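Local coordinates for glucose 1-dehydrogenase (Haloferax mediterranei, PDB 2B5W), which catalyses the NAD(P)+-dependent oxidation of D-glucose and several other aldose sugars, with a preference for NADP+, and works as a zinc-containing homodimer, at residues F252-Q261 with S276-F287; L202-R210 with A223-V233. The protein carries 1 engineered substitution. All coordinates share one frame; numbering follows the deposited sequence. Where two conformers were deposited one is given.

Both contacts belong to the Rossmann-type nucleotide-binding half of the subunit and meet the adenosine end of NADP from different directions. Contact 2 pairs two neighbouring strands of the parallel sheet and supplies Arg207, Arg208 and Ser228, which bind the 2'-phosphate and adenine; contact 1, about 19 Å away between centres, packs a later helix against the strand that reaches the second subunit. They touch directly where His255 CE1 lies 3.4 Å from Leu205 CD2 and His255 CD2 lies 3.5 Å from Val233 CG2. The adenine has Phe252 and His255 of contact 1 at its amino end, Arg207 over it and Ser228 at its N1A, both from contact 2.

Contact 1 of 2, residues F252-Q261 with S276-F287; sequences FPKHAIQSVQ and SDWAFEVDAGAF. With NAP (NADP nicotinamide-adenine-dinucleotide phosphate), chain I.
Aromatic contacts dominate the start of the pairing, where Phe252 and Trp278 meet with ring planes 59° apart and Phe252 CE1 3.6 Å from Trp278 CZ3. Trp278 swings its CG anti to the backbone N (chi1 -176°), which carries the indole toward the helix start; Pro253 also sits at its edge, with Pro253 CD 3.8 Å from Trp278 CE3. Phe252 also meets the cofactor: the NADP amino nitrogen N6A lies over the centre of its ring, 3.5 Å from Phe252 CD2. With an alanine here, the N6A amino group is likely to lose the ring face beneath it and the Trp278 edge its neighbour. Lys254 contributes CH-pi packing, its extended chain laying CE over the face of Phe280 at 4.0 Å from the ring centroid, while its NZ runs on to a bound citrate.

These residues join helix 253-262 of the Rossmann-type domain to strand 279-283, whose direction lies within 14° of the short helix axis. The strand pairs antiparallel with a strand of the second subunit, carrying the sheet across the dimer interface.

Aliphatic packing takes over farther along. Ile257 and Val282 reach tip to tip, with Ile257 CG2 3.8 Å from Val282 CG1. Val260 crosses Phe287 at about a right angle, its CG2 3.6 Å from Phe287 CE1, and the Ile257 carbonyl oxygen lies at the edge of that ring. At the turn into the next helix Asp283 is the N-cap: its OD1 accepts from Ala286 N at 3.0 Å, and the same oxygen also accepts from Trp278 N of the second subunit.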
loop_
_atom_site.group_PDB
_atom_site.type_symbol
_atom_site.label_atom_id
_atom_site.label_comp_id
_atom_site.label_asym_id
_atom_site.label_seq_id
_atom_site.Cartn_x
_atom_site.Cartn_y
_atom_site.Cartn_z
ATOM N N PHE A 252 -5.022 1.637 17.463
ATOM C CA PHE A 252 -3.975 2.389 18.202
ATOM C C PHE A 252 -3.021 2.997 17.182
ATOM O O PHE A 252 -2.244 2.276 16.573
ATOM C CB PHE A 252 -3.216 1.429 19.133
ATOM C CG PHE A 252 -2.311 2.102 20.178
ATOM C CD1 PHE A 252 -2.837 2.879 21.210
ATOM C CD2 PHE A 252 -0.949 1.879 20.148
ATOM C CE1 PHE A 252 -1.978 3.445 22.181
ATOM C CE2 PHE A 252 -0.084 2.432 21.108
ATOM C CZ PHE A 252 -0.608 3.225 22.113
ATOM N N PRO A 253 -3.058 4.315 17.009
ATOM C CA PRO A 253 -2.266 4.989 15.955
ATOM C C PRO A 253 -0.778 4.701 15.898
ATOM O O PRO A 253 -0.188 4.610 14.807
ATOM C CB PRO A 253 -2.529 6.461 16.228
ATOM C CG PRO A 253 -3.877 6.460 16.808
ATOM C CD PRO A 253 -3.943 5.265 17.697
ATOM N N LYS A 254 -0.152 4.524 17.052
ATOM C CA LYS A 254 1.241 4.158 17.037
ATOM C C LYS A 254 1.536 2.860 16.258
ATOM O O LYS A 254 2.611 2.697 15.709
ATOM C CB LYS A 254 1.819 4.075 18.455
ATOM C CG LYS A 254 1.726 5.407 19.201
ATOM C CD LYS A 254 2.512 5.377 20.515
ATOM C CE LYS A 254 2.764 6.790 21.043
ATOM N NZ LYS A 254 3.362 6.781 22.406
ATOM N N HIS A 255 0.589 1.941 16.235
ATOM C CA HIS A 255 0.774 0.708 15.495
ATOM C C HIS A 255 0.811 0.912 13.982
ATOM O O HIS A 255 1.526 0.200 13.299
ATOM C CB HIS A 255 -0.318 -0.270 15.866
ATOM C CG HIS A 255 -0.217 -0.724 17.274
ATOM N ND1 HIS A 255 -1.271 -1.287 17.951
ATOM C CD2 HIS A 255 0.816 -0.669 18.151
ATOM C CE1 HIS A 255 -0.883 -1.582 19.179
ATOM N NE2 HIS A 255 0.375 -1.216 19.326
ATOM N N ALA A 256 0.051 1.864 13.464
ATOM C CA ALA A 256 0.122 2.174 12.033
ATOM C C ALA A 256 1.538 2.617 11.651
ATOM O O ALA A 256 2.104 2.133 10.680
ATOM C CB ALA A 256 -0.898 3.227 11.658
ATOM N N ILE A 257 2.124 3.493 12.463
ATOM C CA ILE A 257 3.471 4.024 12.215
ATOM C C ILE A 257 4.564 2.997 12.410
ATOM O O ILE A 257 5.462 2.838 11.595
ATOM C CB ILE A 257 3.754 5.221 13.168
ATOM C CG1 ILE A 257 2.678 6.308 13.055
ATOM C CG2 ILE A 257 5.167 5.755 12.937
ATOM C CD1 ILE A 257 2.598 6.989 11.703
ATOM N N GLN A 258 4.486 2.258 13.516
ATOM C CA GLN A 258 5.547 1.355 13.868
ATOM C C GLN A 258 5.521 0.054 13.118
ATOM O O GLN A 258 6.540 -0.627 13.060
ATOM C CB GLN A 258 5.554 1.072 15.377
ATOM C CG GLN A 258 5.871 2.329 16.212
ATOM C CD GLN A 258 7.186 3.017 15.816
ATOM O OE1 GLN A 258 8.151 2.367 15.411
ATOM N NE2 GLN A 258 7.224 4.343 15.958
ATOM N N SER A 259 4.376 -0.273 12.512
ATOM C CA SER A 259 4.258 -1.500 11.729
ATOM C C SER A 259 5.315 -1.518 10.646
ATOM O O SER A 259 5.865 -2.550 10.331
ATOM C CB SER A 259 2.870 -1.632 11.091
ATOM O OG SER A 259 2.572 -0.564 10.198
ATOM N N VAL A 260 5.603 -0.355 10.070
ATOM C CA VAL A 260 6.602 -0.273 9.011
ATOM C C VAL A 260 7.964 -0.774 9.485
ATOM O O VAL A 260 8.696 -1.386 8.733
ATOM C CB VAL A 260 6.672 1.180 8.486
ATOM C CG1 VAL A 260 7.886 1.415 7.575
ATOM C CG2 VAL A 260 5.364 1.469 7.727
ATOM N N GLN A 261 8.297 -0.509 10.757
ATOM C CA GLN A 261 9.565 -0.963 11.298
ATOM C C GLN A 261 9.576 -2.456 11.615
ATOM O O GLN A 261 10.635 -3.069 11.602
ATOM C CB GLN A 261 9.936 -0.156 12.551
ATOM C CG GLN A 261 9.996 1.362 12.340
ATOM C CD GLN A 261 10.879 1.804 11.170
ATOM O OE1 GLN A 261 10.493 2.722 10.423
ATOM N NE2 GLN A 261 12.041 1.183 11.008
ATOM N N SER A 276 -9.289 7.883 16.855
ATOM C CA SER A 276 -9.461 9.321 16.890
ATOM C C SER A 276 -8.148 10.023 16.619
ATOM O O SER A 276 -7.068 9.442 16.734
ATOM C CB SER A 276 -9.944 9.755 18.286
ATOM O OG SER A 276 -11.270 9.329 18.513
ATOM N N ASP A 277 -8.232 11.317 16.318
ATOM C CA ASP A 277 -7.029 12.126 16.169
ATOM C C ASP A 277 -6.153 12.032 17.416
ATOM O O ASP A 277 -6.641 11.987 18.557
ATOM C CB ASP A 277 -7.382 13.598 15.902
ATOM C CG ASP A 277 -8.021 13.813 14.547
ATOM O OD1 ASP A 277 -8.136 12.853 13.746
ATOM O OD2 ASP A 277 -8.447 14.925 14.192
ATOM N N TRP A 278 -4.852 11.979 17.171
ATOM C CA TRP A 278 -3.846 11.877 18.201
ATOM C C TRP A 278 -2.488 12.255 17.607
ATOM O O TRP A 278 -1.976 11.566 16.731
ATOM C CB TRP A 278 -3.829 10.470 18.812
ATOM C CG TRP A 278 -2.872 10.314 19.968
ATOM C CD1 TRP A 278 -2.355 11.310 20.751
ATOM C CD2 TRP A 278 -2.319 9.095 20.458
ATOM N NE1 TRP A 278 -1.506 10.782 21.691
ATOM C CE2 TRP A 278 -1.469 9.421 21.539
ATOM C CE3 TRP A 278 -2.456 7.746 20.096
ATOM C CZ2 TRP A 278 -0.764 8.451 22.258
ATOM C CZ3 TRP A 278 -1.752 6.785 20.809
ATOM C CH2 TRP A 278 -0.915 7.143 21.876
ATOM N N ALA A 279 -1.907 13.355 18.093
ATOM C CA ALA A 279 -0.605 13.839 17.629
ATOM C C ALA A 279 0.494 13.623 18.646
ATOM O O ALA A 279 0.298 13.839 19.842
ATOM C CB ALA A 279 -0.687 15.327 17.275
ATOM N N PHE A 280 1.656 13.202 18.171
ATOM C CA PHE A 280 2.822 13.001 19.008
ATOM C C PHE A 280 4.040 12.956 18.114
ATOM O O PHE A 280 3.907 12.959 16.894
ATOM C CB PHE A 280 2.691 11.691 19.812
ATOM C CG PHE A 280 2.167 10.510 18.999
ATOM C CD1 PHE A 280 3.036 9.669 18.333
ATOM C CD2 PHE A 280 0.801 10.254 18.942
ATOM C CE1 PHE A 280 2.538 8.583 17.616
ATOM C CE2 PHE A 280 0.300 9.167 18.202
ATOM C CZ PHE A 280 1.172 8.352 17.554
ATOM N N GLU A 281 5.227 12.913 18.701
ATOM C CA GLU A 281 6.453 12.873 17.924
ATOM C C GLU A 281 6.613 11.545 17.176
ATOM O O GLU A 281 6.588 10.478 17.786
ATOM C CB GLU A 281 7.684 13.110 18.811
ATOM C CG GLU A 281 9.000 12.994 18.048
ATOM C CD GLU A 281 10.213 13.477 18.827
ATOM O OE1 GLU A 281 10.998 12.625 19.305
ATOM O OE2 GLU A 281 10.400 14.707 18.931
ATOM N N VAL A 282 6.825 11.646 15.857
ATOM C CA VAL A 282 7.079 10.511 14.963
ATOM C C VAL A 282 8.355 10.757 14.179
ATOM O O VAL A 282 8.535 11.855 13.641
ATOM C CB VAL A 282 5.918 10.383 13.962
ATOM C CG1 VAL A 282 6.232 9.352 12.880
ATOM C CG2 VAL A 282 4.623 10.032 14.702
ATOM N N ASP A 283 9.235 9.763 14.106
ATOM C CA ASP A 283 10.346 9.825 13.186
ATOM C C ASP A 283 9.799 9.482 11.772
ATOM O O ASP A 283 9.864 8.335 11.330
ATOM C CB ASP A 283 11.482 8.900 13.565
ATOM C CG ASP A 283 12.761 9.227 12.827
ATOM O OD1 ASP A 283 12.695 9.731 11.679
ATOM O OD2 ASP A 283 13.890 9.018 13.300
ATOM N N ALA A 284 9.280 10.513 11.111
ATOM C CA ALA A 284 8.700 10.406 9.778
ATOM C C ALA A 284 9.774 10.090 8.732
ATOM O O ALA A 284 9.500 9.421 7.740
ATOM C CB ALA A 284 7.989 11.689 9.443
ATOM N N GLY A 285 11.000 10.581 8.920
ATOM C CA GLY A 285 12.107 10.210 8.064
ATOM C C GLY A 285 12.355 8.717 8.028
ATOM O O GLY A 285 12.527 8.132 6.949
ATOM N N ALA A 286 12.383 8.090 9.205
ATOM C CA ALA A 286 12.619 6.656 9.285
ATOM C C ALA A 286 11.455 5.848 8.679
ATOM O O ALA A 286 11.703 4.838 8.055
ATOM C CB ALA A 286 12.863 6.217 10.754
ATOM N N PHE A 287 10.240 6.296 8.932
ATOM C CA PHE A 287 9.015 5.713 8.366
ATOM C C PHE A 287 9.107 5.724 6.845
ATOM O O PHE A 287 8.993 4.703 6.182
ATOM C CB PHE A 287 7.814 6.524 8.849
ATOM C CG PHE A 287 6.534 6.213 8.150
ATOM C CD1 PHE A 287 5.695 5.220 8.631
ATOM C CD2 PHE A 287 6.151 6.913 7.003
ATOM C CE1 PHE A 287 4.479 4.936 7.998
ATOM C CE2 PHE A 287 4.949 6.607 6.354
ATOM C CZ PHE A 287 4.119 5.615 6.858
HETATM P PA NAP I . -11.803 -4.477 20.206
HETATM O O1A NAP I . -11.938 -3.217 20.917
HETATM O O2A NAP I . -12.676 -5.599 20.786
HETATM O O5B NAP I . -10.311 -4.990 20.226
HETATM C C5B NAP I . -9.184 -4.158 20.171
HETATM C C4B NAP I . -8.170 -4.929 20.986
HETATM O O4B NAP I . -6.916 -4.309 20.807
HETATM C C3B NAP I . -8.480 -4.953 22.496
HETATM O O3B NAP I . -8.607 -6.269 23.012
HETATM C C2B NAP I . -7.300 -4.206 23.118
HETATM O O2B NAP I . -6.802 -4.771 24.320
HETATM C C1B NAP I . -6.241 -4.303 22.046
HETATM N N9A NAP I . -5.339 -3.169 22.088
HETATM C C8A NAP I . -5.674 -1.841 21.958
HETATM N N7A NAP I . -4.549 -1.109 22.063
HETATM C C5A NAP I . -3.499 -1.963 22.307
HETATM C C6A NAP I . -2.126 -1.790 22.510
HETATM N N6A NAP I . -1.546 -0.573 22.568
HETATM N N1A NAP I . -1.330 -2.892 22.718
HETATM C C2A NAP I . -1.858 -4.166 22.701
HETATM N N3A NAP I . -3.215 -4.354 22.506
HETATM C C4A NAP I . -4.009 -3.275 22.297
HETATM O O3 NAP I . -12.327 -4.345 18.708
HETATM P PN NAP I . -12.554 -5.450 17.547
HETATM O O1N NAP I . -11.546 -6.548 17.607
HETATM O O2N NAP I . -14.001 -5.787 17.360
HETATM O O5D NAP I . -12.067 -4.350 16.495
HETATM C C5D NAP I . -10.691 -4.065 16.332
HETATM C C4D NAP I . -10.498 -2.758 15.566
HETATM O O4D NAP I . -11.001 -2.946 14.240
HETATM C C3D NAP I . -11.260 -1.570 16.159
HETATM O O3D NAP I . -10.477 -0.394 16.112
HETATM C C2D NAP I . -12.485 -1.469 15.257
HETATM O O2D NAP I . -13.107 -0.211 15.229
HETATM C C1D NAP I . -11.889 -1.878 13.910
HETATM N N1N NAP I . -12.820 -2.461 12.937
HETATM C C2N NAP I . -12.691 -1.986 11.668
HETATM C C3N NAP I . -13.445 -2.528 10.667
HETATM C C7N NAP I . -13.105 -2.072 9.278
HETATM O O7N NAP I . -14.042 -2.508 8.346
HETATM N N7N NAP I . -11.993 -1.319 9.055
HETATM C C4N NAP I . -14.387 -3.535 10.910
HETATM C C5N NAP I . -14.500 -4.018 12.208
HETATM C C6N NAP I . -13.687 -3.490 13.221
HETATM P P2B NAP I . -7.367 -4.306 25.804
HETATM O O1X NAP I . -8.740 -4.695 25.999
HETATM O O2X NAP I . -6.382 -5.006 26.763
HETATM O O3X NAP I . -7.228 -2.786 25.931
#

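Contact 2 of 2, residues L202-R210 with A223-V233; sequences LYCLGRRDR and ATYVDSRQTPV. With NAP (NADP nicotinamide-adenine-dinucleotide phosphate), chain I.
Strands 202-206 and 224-227 run parallel, 4.7 Å apart at closest approach, and are joined by five backbone hydrogen bonds, from Thr224 N to Leu202 O on to Ser228 N to Gly206 O. With helix 213-220 between them they form a right-handed beta-alpha-beta unit at one margin of the Rossmann-type sheet. On one face Tyr203 lies alongside Thr224, while Leu205 crosses Val226 with Leu205 CD1 3.6 Å from Val226 CG1; Leu205 CD2 turns to Val233. On the other face Tyr225 CE1 packs 3.8 Å from Gly206 CA, and the Tyr225 hydroxyl donates to Arg208 O at 2.7 Å, on an in-plane lone pair.

Arg207 and Arg208, in the loop after strand 202-206, bind the 2'-phosphate. Arg207 lays one guanidinium face over the adenine, with N7A above its centre, and gives both NE and NH2 to phosphate oxygen O3X. Arg208 bends at chi2 (-66°) and meets the phosphate edge-on, NE to O2X at 2.9 Å and NH2 to O1X; the grip of both arginines is consistent with the preference for NADP. Ser228 OG donates to adenine N1A at 2.7 Å.

Beside this site Asp209, Asp227 and Arg229 form a salt-bridge network. Arg229 grips Asp227 side-on, its NE 3.0 Å from Asp227 OD1 on the syn lone pair (N-H...O angle 177°) and its NH2 on Asp227 OD2. The same OD1 takes the backbone N of Arg229 in an Asx turn. Arg229 NH2 also reaches Asp209 OD1 at 2.9 Å, from above the carboxylate plane.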
loop_
_atom_site.group_PDB
_atom_site.type_symbol
_atom_site.label_atom_id
_atom_site.label_comp_id
_atom_site.label_asym_id
_atom_site.label_seq_id
_atom_site.Cartn_x
_atom_site.Cartn_y
_atom_site.Cartn_z
ATOM N N LEU A 202 3.260 -17.482 13.469
ATOM C CA LEU A 202 2.216 -16.530 13.802
ATOM C C LEU A 202 2.426 -15.852 15.169
ATOM O O LEU A 202 2.872 -16.475 16.137
ATOM C CB LEU A 202 0.849 -17.227 13.774
ATOM C CG LEU A 202 0.455 -17.929 12.492
ATOM C CD1 LEU A 202 -0.817 -18.769 12.760
ATOM C CD2 LEU A 202 0.308 -16.966 11.360
ATOM N N TYR A 203 1.996 -14.604 15.251
ATOM C CA TYR A 203 2.209 -13.741 16.418
ATOM C C TYR A 203 0.968 -12.898 16.620
ATOM O O TYR A 203 0.314 -12.533 15.647
ATOM C CB TYR A 203 3.419 -12.871 16.156
ATOM C CG TYR A 203 4.697 -13.645 15.926
ATOM C CD1 TYR A 203 5.038 -14.096 14.670
ATOM C CD2 TYR A 203 5.609 -13.865 16.970
ATOM C CE1 TYR A 203 6.201 -14.794 14.415
ATOM C CE2 TYR A 203 6.782 -14.556 16.722
ATOM C CZ TYR A 203 7.069 -15.032 15.455
ATOM O OH TYR A 203 8.229 -15.723 15.194
ATOM N N CYS A 204 0.615 -12.580 17.855
ATOM C CA CYS A 204 -0.536 -11.721 18.121
ATOM C C CYS A 204 -0.235 -10.791 19.304
ATOM O O CYS A 204 0.224 -11.245 20.333
ATOM C CB CYS A 204 -1.806 -12.510 18.350
ATOM S SG CYS A 204 -3.273 -11.563 18.664
ATOM N N LEU A 205 -0.464 -9.505 19.099
ATOM C CA LEU A 205 -0.182 -8.460 20.092
ATOM C C LEU A 205 -1.381 -8.190 20.975
ATOM O O LEU A 205 -2.491 -7.945 20.499
ATOM C CB LEU A 205 0.181 -7.157 19.379
ATOM C CG LEU A 205 0.796 -6.046 20.251
ATOM C CD1 LEU A 205 2.279 -6.281 20.394
ATOM C CD2 LEU A 205 0.494 -4.666 19.635
ATOM N N GLY A 206 -1.142 -8.138 22.288
ATOM C CA GLY A 206 -2.139 -7.745 23.266
ATOM C C GLY A 206 -1.437 -7.043 24.433
ATOM O O GLY A 206 -0.239 -6.810 24.351
ATOM N N ARG A 207 -2.171 -6.806 25.504
ATOM C CA ARG A 207 -1.626 -6.137 26.685
ATOM C C ARG A 207 -2.320 -6.657 27.953
ATOM O O ARG A 207 -2.678 -5.887 28.840
ATOM C CB ARG A 207 -1.701 -4.619 26.537
ATOM C CG ARG A 207 -3.028 -4.033 26.317
ATOM C CD ARG A 207 -2.989 -2.528 26.082
ATOM N NE ARG A 207 -4.314 -2.023 25.836
ATOM C CZ ARG A 207 -4.588 -0.760 25.523
ATOM N NH1 ARG A 207 -3.599 0.121 25.397
ATOM N NH2 ARG A 207 -5.848 -0.387 25.315
ATOM N N ARG A 208 -2.500 -7.967 27.980
ATOM C CA ARG A 208 -3.159 -8.684 29.078
ATOM C C ARG A 208 -2.187 -9.412 29.968
ATOM O O ARG A 208 -1.149 -9.941 29.523
ATOM C CB ARG A 208 -4.127 -9.730 28.536
ATOM C CG ARG A 208 -5.228 -9.171 27.667
ATOM C CD ARG A 208 -6.185 -8.284 28.379
ATOM N NE ARG A 208 -7.168 -7.660 27.487
ATOM C CZ ARG A 208 -8.227 -8.282 26.996
ATOM N NH1 ARG A 208 -8.496 -9.533 27.313
ATOM N NH2 ARG A 208 -9.067 -7.620 26.186
ATOM N N ASP A 209 -2.584 -9.468 31.247
ATOM C CA ASP A 209 -1.954 -10.382 32.204
ATOM C C ASP A 209 -2.662 -11.722 32.187
ATOM O O ASP A 209 -3.892 -11.780 32.093
ATOM C CB ASP A 209 -2.016 -9.813 33.645
ATOM C CG ASP A 209 -1.452 -8.407 33.754
ATOM O OD1 ASP A 209 -0.319 -8.182 33.291
ATOM O OD2 ASP A 209 -2.069 -7.472 34.290
ATOM N N ARG A 210 -1.886 -12.776 32.405
ATOM C CA ARG A 210 -2.407 -14.116 32.647
ATOM C C ARG A 210 -3.085 -14.188 34.034
ATOM O O ARG A 210 -2.689 -13.450 34.949
ATOM C CB ARG A 210 -1.292 -15.135 32.545
ATOM C CG ARG A 210 -0.565 -15.206 31.199
ATOM C CD ARG A 210 0.681 -16.036 31.245
ATOM N NE ARG A 210 1.410 -15.919 29.991
ATOM C CZ ARG A 210 1.226 -16.665 28.939
ATOM N NH1 ARG A 210 0.350 -17.653 28.942
ATOM N NH2 ARG A 210 1.909 -16.383 27.836
ATOM N N ALA A 223 0.340 -19.805 18.100
ATOM C CA ALA A 223 0.919 -18.488 17.866
ATOM C C ALA A 223 1.599 -17.967 19.125
ATOM O O ALA A 223 1.341 -18.429 20.239
ATOM C CB ALA A 223 -0.172 -17.503 17.364
ATOM N N THR A 224 2.486 -17.002 18.938
ATOM C CA THR A 224 3.177 -16.370 20.040
ATOM C C THR A 224 2.462 -15.113 20.482
ATOM O O THR A 224 2.193 -14.192 19.673
ATOM C CB THR A 224 4.607 -16.015 19.617
ATOM O OG1 THR A 224 5.380 -17.200 19.372
ATOM C CG2 THR A 224 5.318 -15.227 20.729
ATOM N N TYR A 225 2.195 -15.025 21.781
ATOM C CA TYR A 225 1.603 -13.859 22.406
ATOM C C TYR A 225 2.656 -12.798 22.682
ATOM O O TYR A 225 3.671 -13.063 23.340
ATOM C CB TYR A 225 0.830 -14.229 23.702
ATOM C CG TYR A 225 0.447 -13.043 24.562
ATOM C CD1 TYR A 225 -0.319 -11.995 24.058
ATOM C CD2 TYR A 225 0.857 -12.935 25.902
ATOM C CE1 TYR A 225 -0.660 -10.901 24.837
ATOM C CE2 TYR A 225 0.522 -11.860 26.664
ATOM C CZ TYR A 225 -0.243 -10.823 26.145
ATOM O OH TYR A 225 -0.594 -9.744 26.907
ATOM N N VAL A 226 2.452 -11.626 22.104
ATOM C CA VAL A 226 3.345 -10.478 22.279
ATOM C C VAL A 226 2.620 -9.437 23.105
ATOM O O VAL A 226 1.643 -8.817 22.701
ATOM C CB VAL A 226 3.825 -9.889 20.909
ATOM C CG1 VAL A 226 4.834 -8.758 21.156
ATOM C CG2 VAL A 226 4.418 -10.960 20.061
ATOM N N ASP A 227 3.102 -9.250 24.335
ATOM C CA ASP A 227 2.556 -8.263 25.215
ATOM C C ASP A 227 3.255 -6.950 24.924
ATOM O O ASP A 227 4.452 -6.860 25.080
ATOM C CB ASP A 227 2.838 -8.703 26.658
ATOM C CG ASP A 227 2.329 -7.750 27.685
ATOM O OD1 ASP A 227 1.853 -6.619 27.406
ATOM O OD2 ASP A 227 2.330 -8.109 28.911
ATOM N N SER A 228 2.499 -5.973 24.451
ATOM C CA SER A 228 3.037 -4.703 23.993
ATOM C C SER A 228 3.651 -3.869 25.114
ATOM O O SER A 228 4.413 -2.952 24.854
ATOM C CB SER A 228 1.964 -3.885 23.316
ATOM O OG SER A 228 0.920 -3.484 24.164
ATOM N N ARG A 229 3.272 -4.177 26.348
ATOM C CA ARG A 229 3.884 -3.527 27.529
ATOM C C ARG A 229 5.327 -3.974 27.747
ATOM O O ARG A 229 6.126 -3.281 28.375
ATOM C CB ARG A 229 3.029 -3.828 28.741
ATOM C CG ARG A 229 1.578 -3.312 28.629
ATOM C CD ARG A 229 0.678 -3.778 29.710
ATOM N NE ARG A 229 0.618 -5.230 29.714
ATOM C CZ ARG A 229 0.093 -5.951 30.682
ATOM N NH1 ARG A 229 -0.461 -5.364 31.729
ATOM N NH2 ARG A 229 0.096 -7.273 30.580
ATOM N N GLN A 230 5.660 -5.145 27.243
ATOM C CA GLN A 230 7.003 -5.693 27.246
ATOM C C GLN A 230 7.782 -5.439 25.965
ATOM O O GLN A 230 8.979 -5.087 26.004
ATOM C CB GLN A 230 6.922 -7.190 27.436
ATOM C CG GLN A 230 6.299 -7.615 28.745
ATOM C CD GLN A 230 7.133 -7.186 29.926
ATOM O OE1 GLN A 230 8.363 -7.311 29.902
ATOM N NE2 GLN A 230 6.479 -6.649 30.943
ATOM N N THR A 231 7.118 -5.670 24.832
ATOM C CA THR A 231 7.731 -5.594 23.527
ATOM C C THR A 231 6.865 -4.741 22.614
ATOM O O THR A 231 5.862 -5.227 22.097
ATOM C CB THR A 231 7.868 -6.988 22.930
ATOM O OG1 THR A 231 8.625 -7.832 23.807
ATOM C CG2 THR A 231 8.668 -6.941 21.622
ATOM N N PRO A 232 7.237 -3.479 22.407
ATOM C CA PRO A 232 6.577 -2.636 21.414
ATOM C C PRO A 232 6.795 -3.165 20.022
ATOM O O PRO A 232 7.713 -3.909 19.766
ATOM C CB PRO A 232 7.278 -1.277 21.567
ATOM C CG PRO A 232 7.959 -1.330 22.908
ATOM C CD PRO A 232 8.314 -2.754 23.123
ATOM N N VAL A 233 5.911 -2.753 19.125
ATOM C CA VAL A 233 5.893 -3.250 17.767
ATOM C C VAL A 233 7.267 -3.058 17.102
ATOM O O VAL A 233 7.771 -3.949 16.444
ATOM C CB VAL A 233 4.750 -2.602 16.953
ATOM C CG1 VAL A 233 4.857 -2.985 15.451
ATOM C CG2 VAL A 233 3.373 -3.012 17.502
HETATM P PA NAP I . -11.803 -4.477 20.206
HETATM O O1A NAP I . -11.938 -3.217 20.917
HETATM O O2A NAP I . -12.676 -5.599 20.786
HETATM O O5B NAP I . -10.311 -4.990 20.226
HETATM C C5B NAP I . -9.184 -4.158 20.171
HETATM C C4B NAP I . -8.170 -4.929 20.986
HETATM O O4B NAP I . -6.916 -4.309 20.807
HETATM C C3B NAP I . -8.480 -4.953 22.496
HETATM O O3B NAP I . -8.607 -6.269 23.012
HETATM C C2B NAP I . -7.300 -4.206 23.118
HETATM O O2B NAP I . -6.802 -4.771 24.320
HETATM C C1B NAP I . -6.241 -4.303 22.046
HETATM N N9A NAP I . -5.339 -3.169 22.088
HETATM C C8A NAP I . -5.674 -1.841 21.958
HETATM N N7A NAP I . -4.549 -1.109 22.063
HETATM C C5A NAP I . -3.499 -1.963 22.307
HETATM C C6A NAP I . -2.126 -1.790 22.510
HETATM N N6A NAP I . -1.546 -0.573 22.568
HETATM N N1A NAP I . -1.330 -2.892 22.718
HETATM C C2A NAP I . -1.858 -4.166 22.701
HETATM N N3A NAP I . -3.215 -4.354 22.506
HETATM C C4A NAP I . -4.009 -3.275 22.297
HETATM O O3 NAP I . -12.327 -4.345 18.708
HETATM P PN NAP I . -12.554 -5.450 17.547
HETATM O O1N NAP I . -11.546 -6.548 17.607
HETATM O O2N NAP I . -14.001 -5.787 17.360
HETATM O O5D NAP I . -12.067 -4.350 16.495
HETATM C C5D NAP I . -10.691 -4.065 16.332
HETATM C C4D NAP I . -10.498 -2.758 15.566
HETATM O O4D NAP I . -11.001 -2.946 14.240
HETATM C C3D NAP I . -11.260 -1.570 16.159
HETATM O O3D NAP I . -10.477 -0.394 16.112
HETATM C C2D NAP I . -12.485 -1.469 15.257
HETATM O O2D NAP I . -13.107 -0.211 15.229
HETATM C C1D NAP I . -11.889 -1.878 13.910
HETATM N N1N NAP I . -12.820 -2.461 12.937
HETATM C C2N NAP I . -12.691 -1.986 11.668
HETATM C C3N NAP I . -13.445 -2.528 10.667
HETATM C C7N NAP I . -13.105 -2.072 9.278
HETATM O O7N NAP I . -14.042 -2.508 8.346
HETATM N N7N NAP I . -11.993 -1.319 9.055
HETATM C C4N NAP I . -14.387 -3.535 10.910
HETATM C C5N NAP I . -14.500 -4.018 12.208
HETATM C C6N NAP I . -13.687 -3.490 13.221
HETATM P P2B NAP I . -7.367 -4.306 25.804
HETATM O O1X NAP I . -8.740 -4.695 25.999
HETATM O O2X NAP I . -6.382 -5.006 26.763
HETATM O O3X NAP I . -7.228 -2.786 25.931
#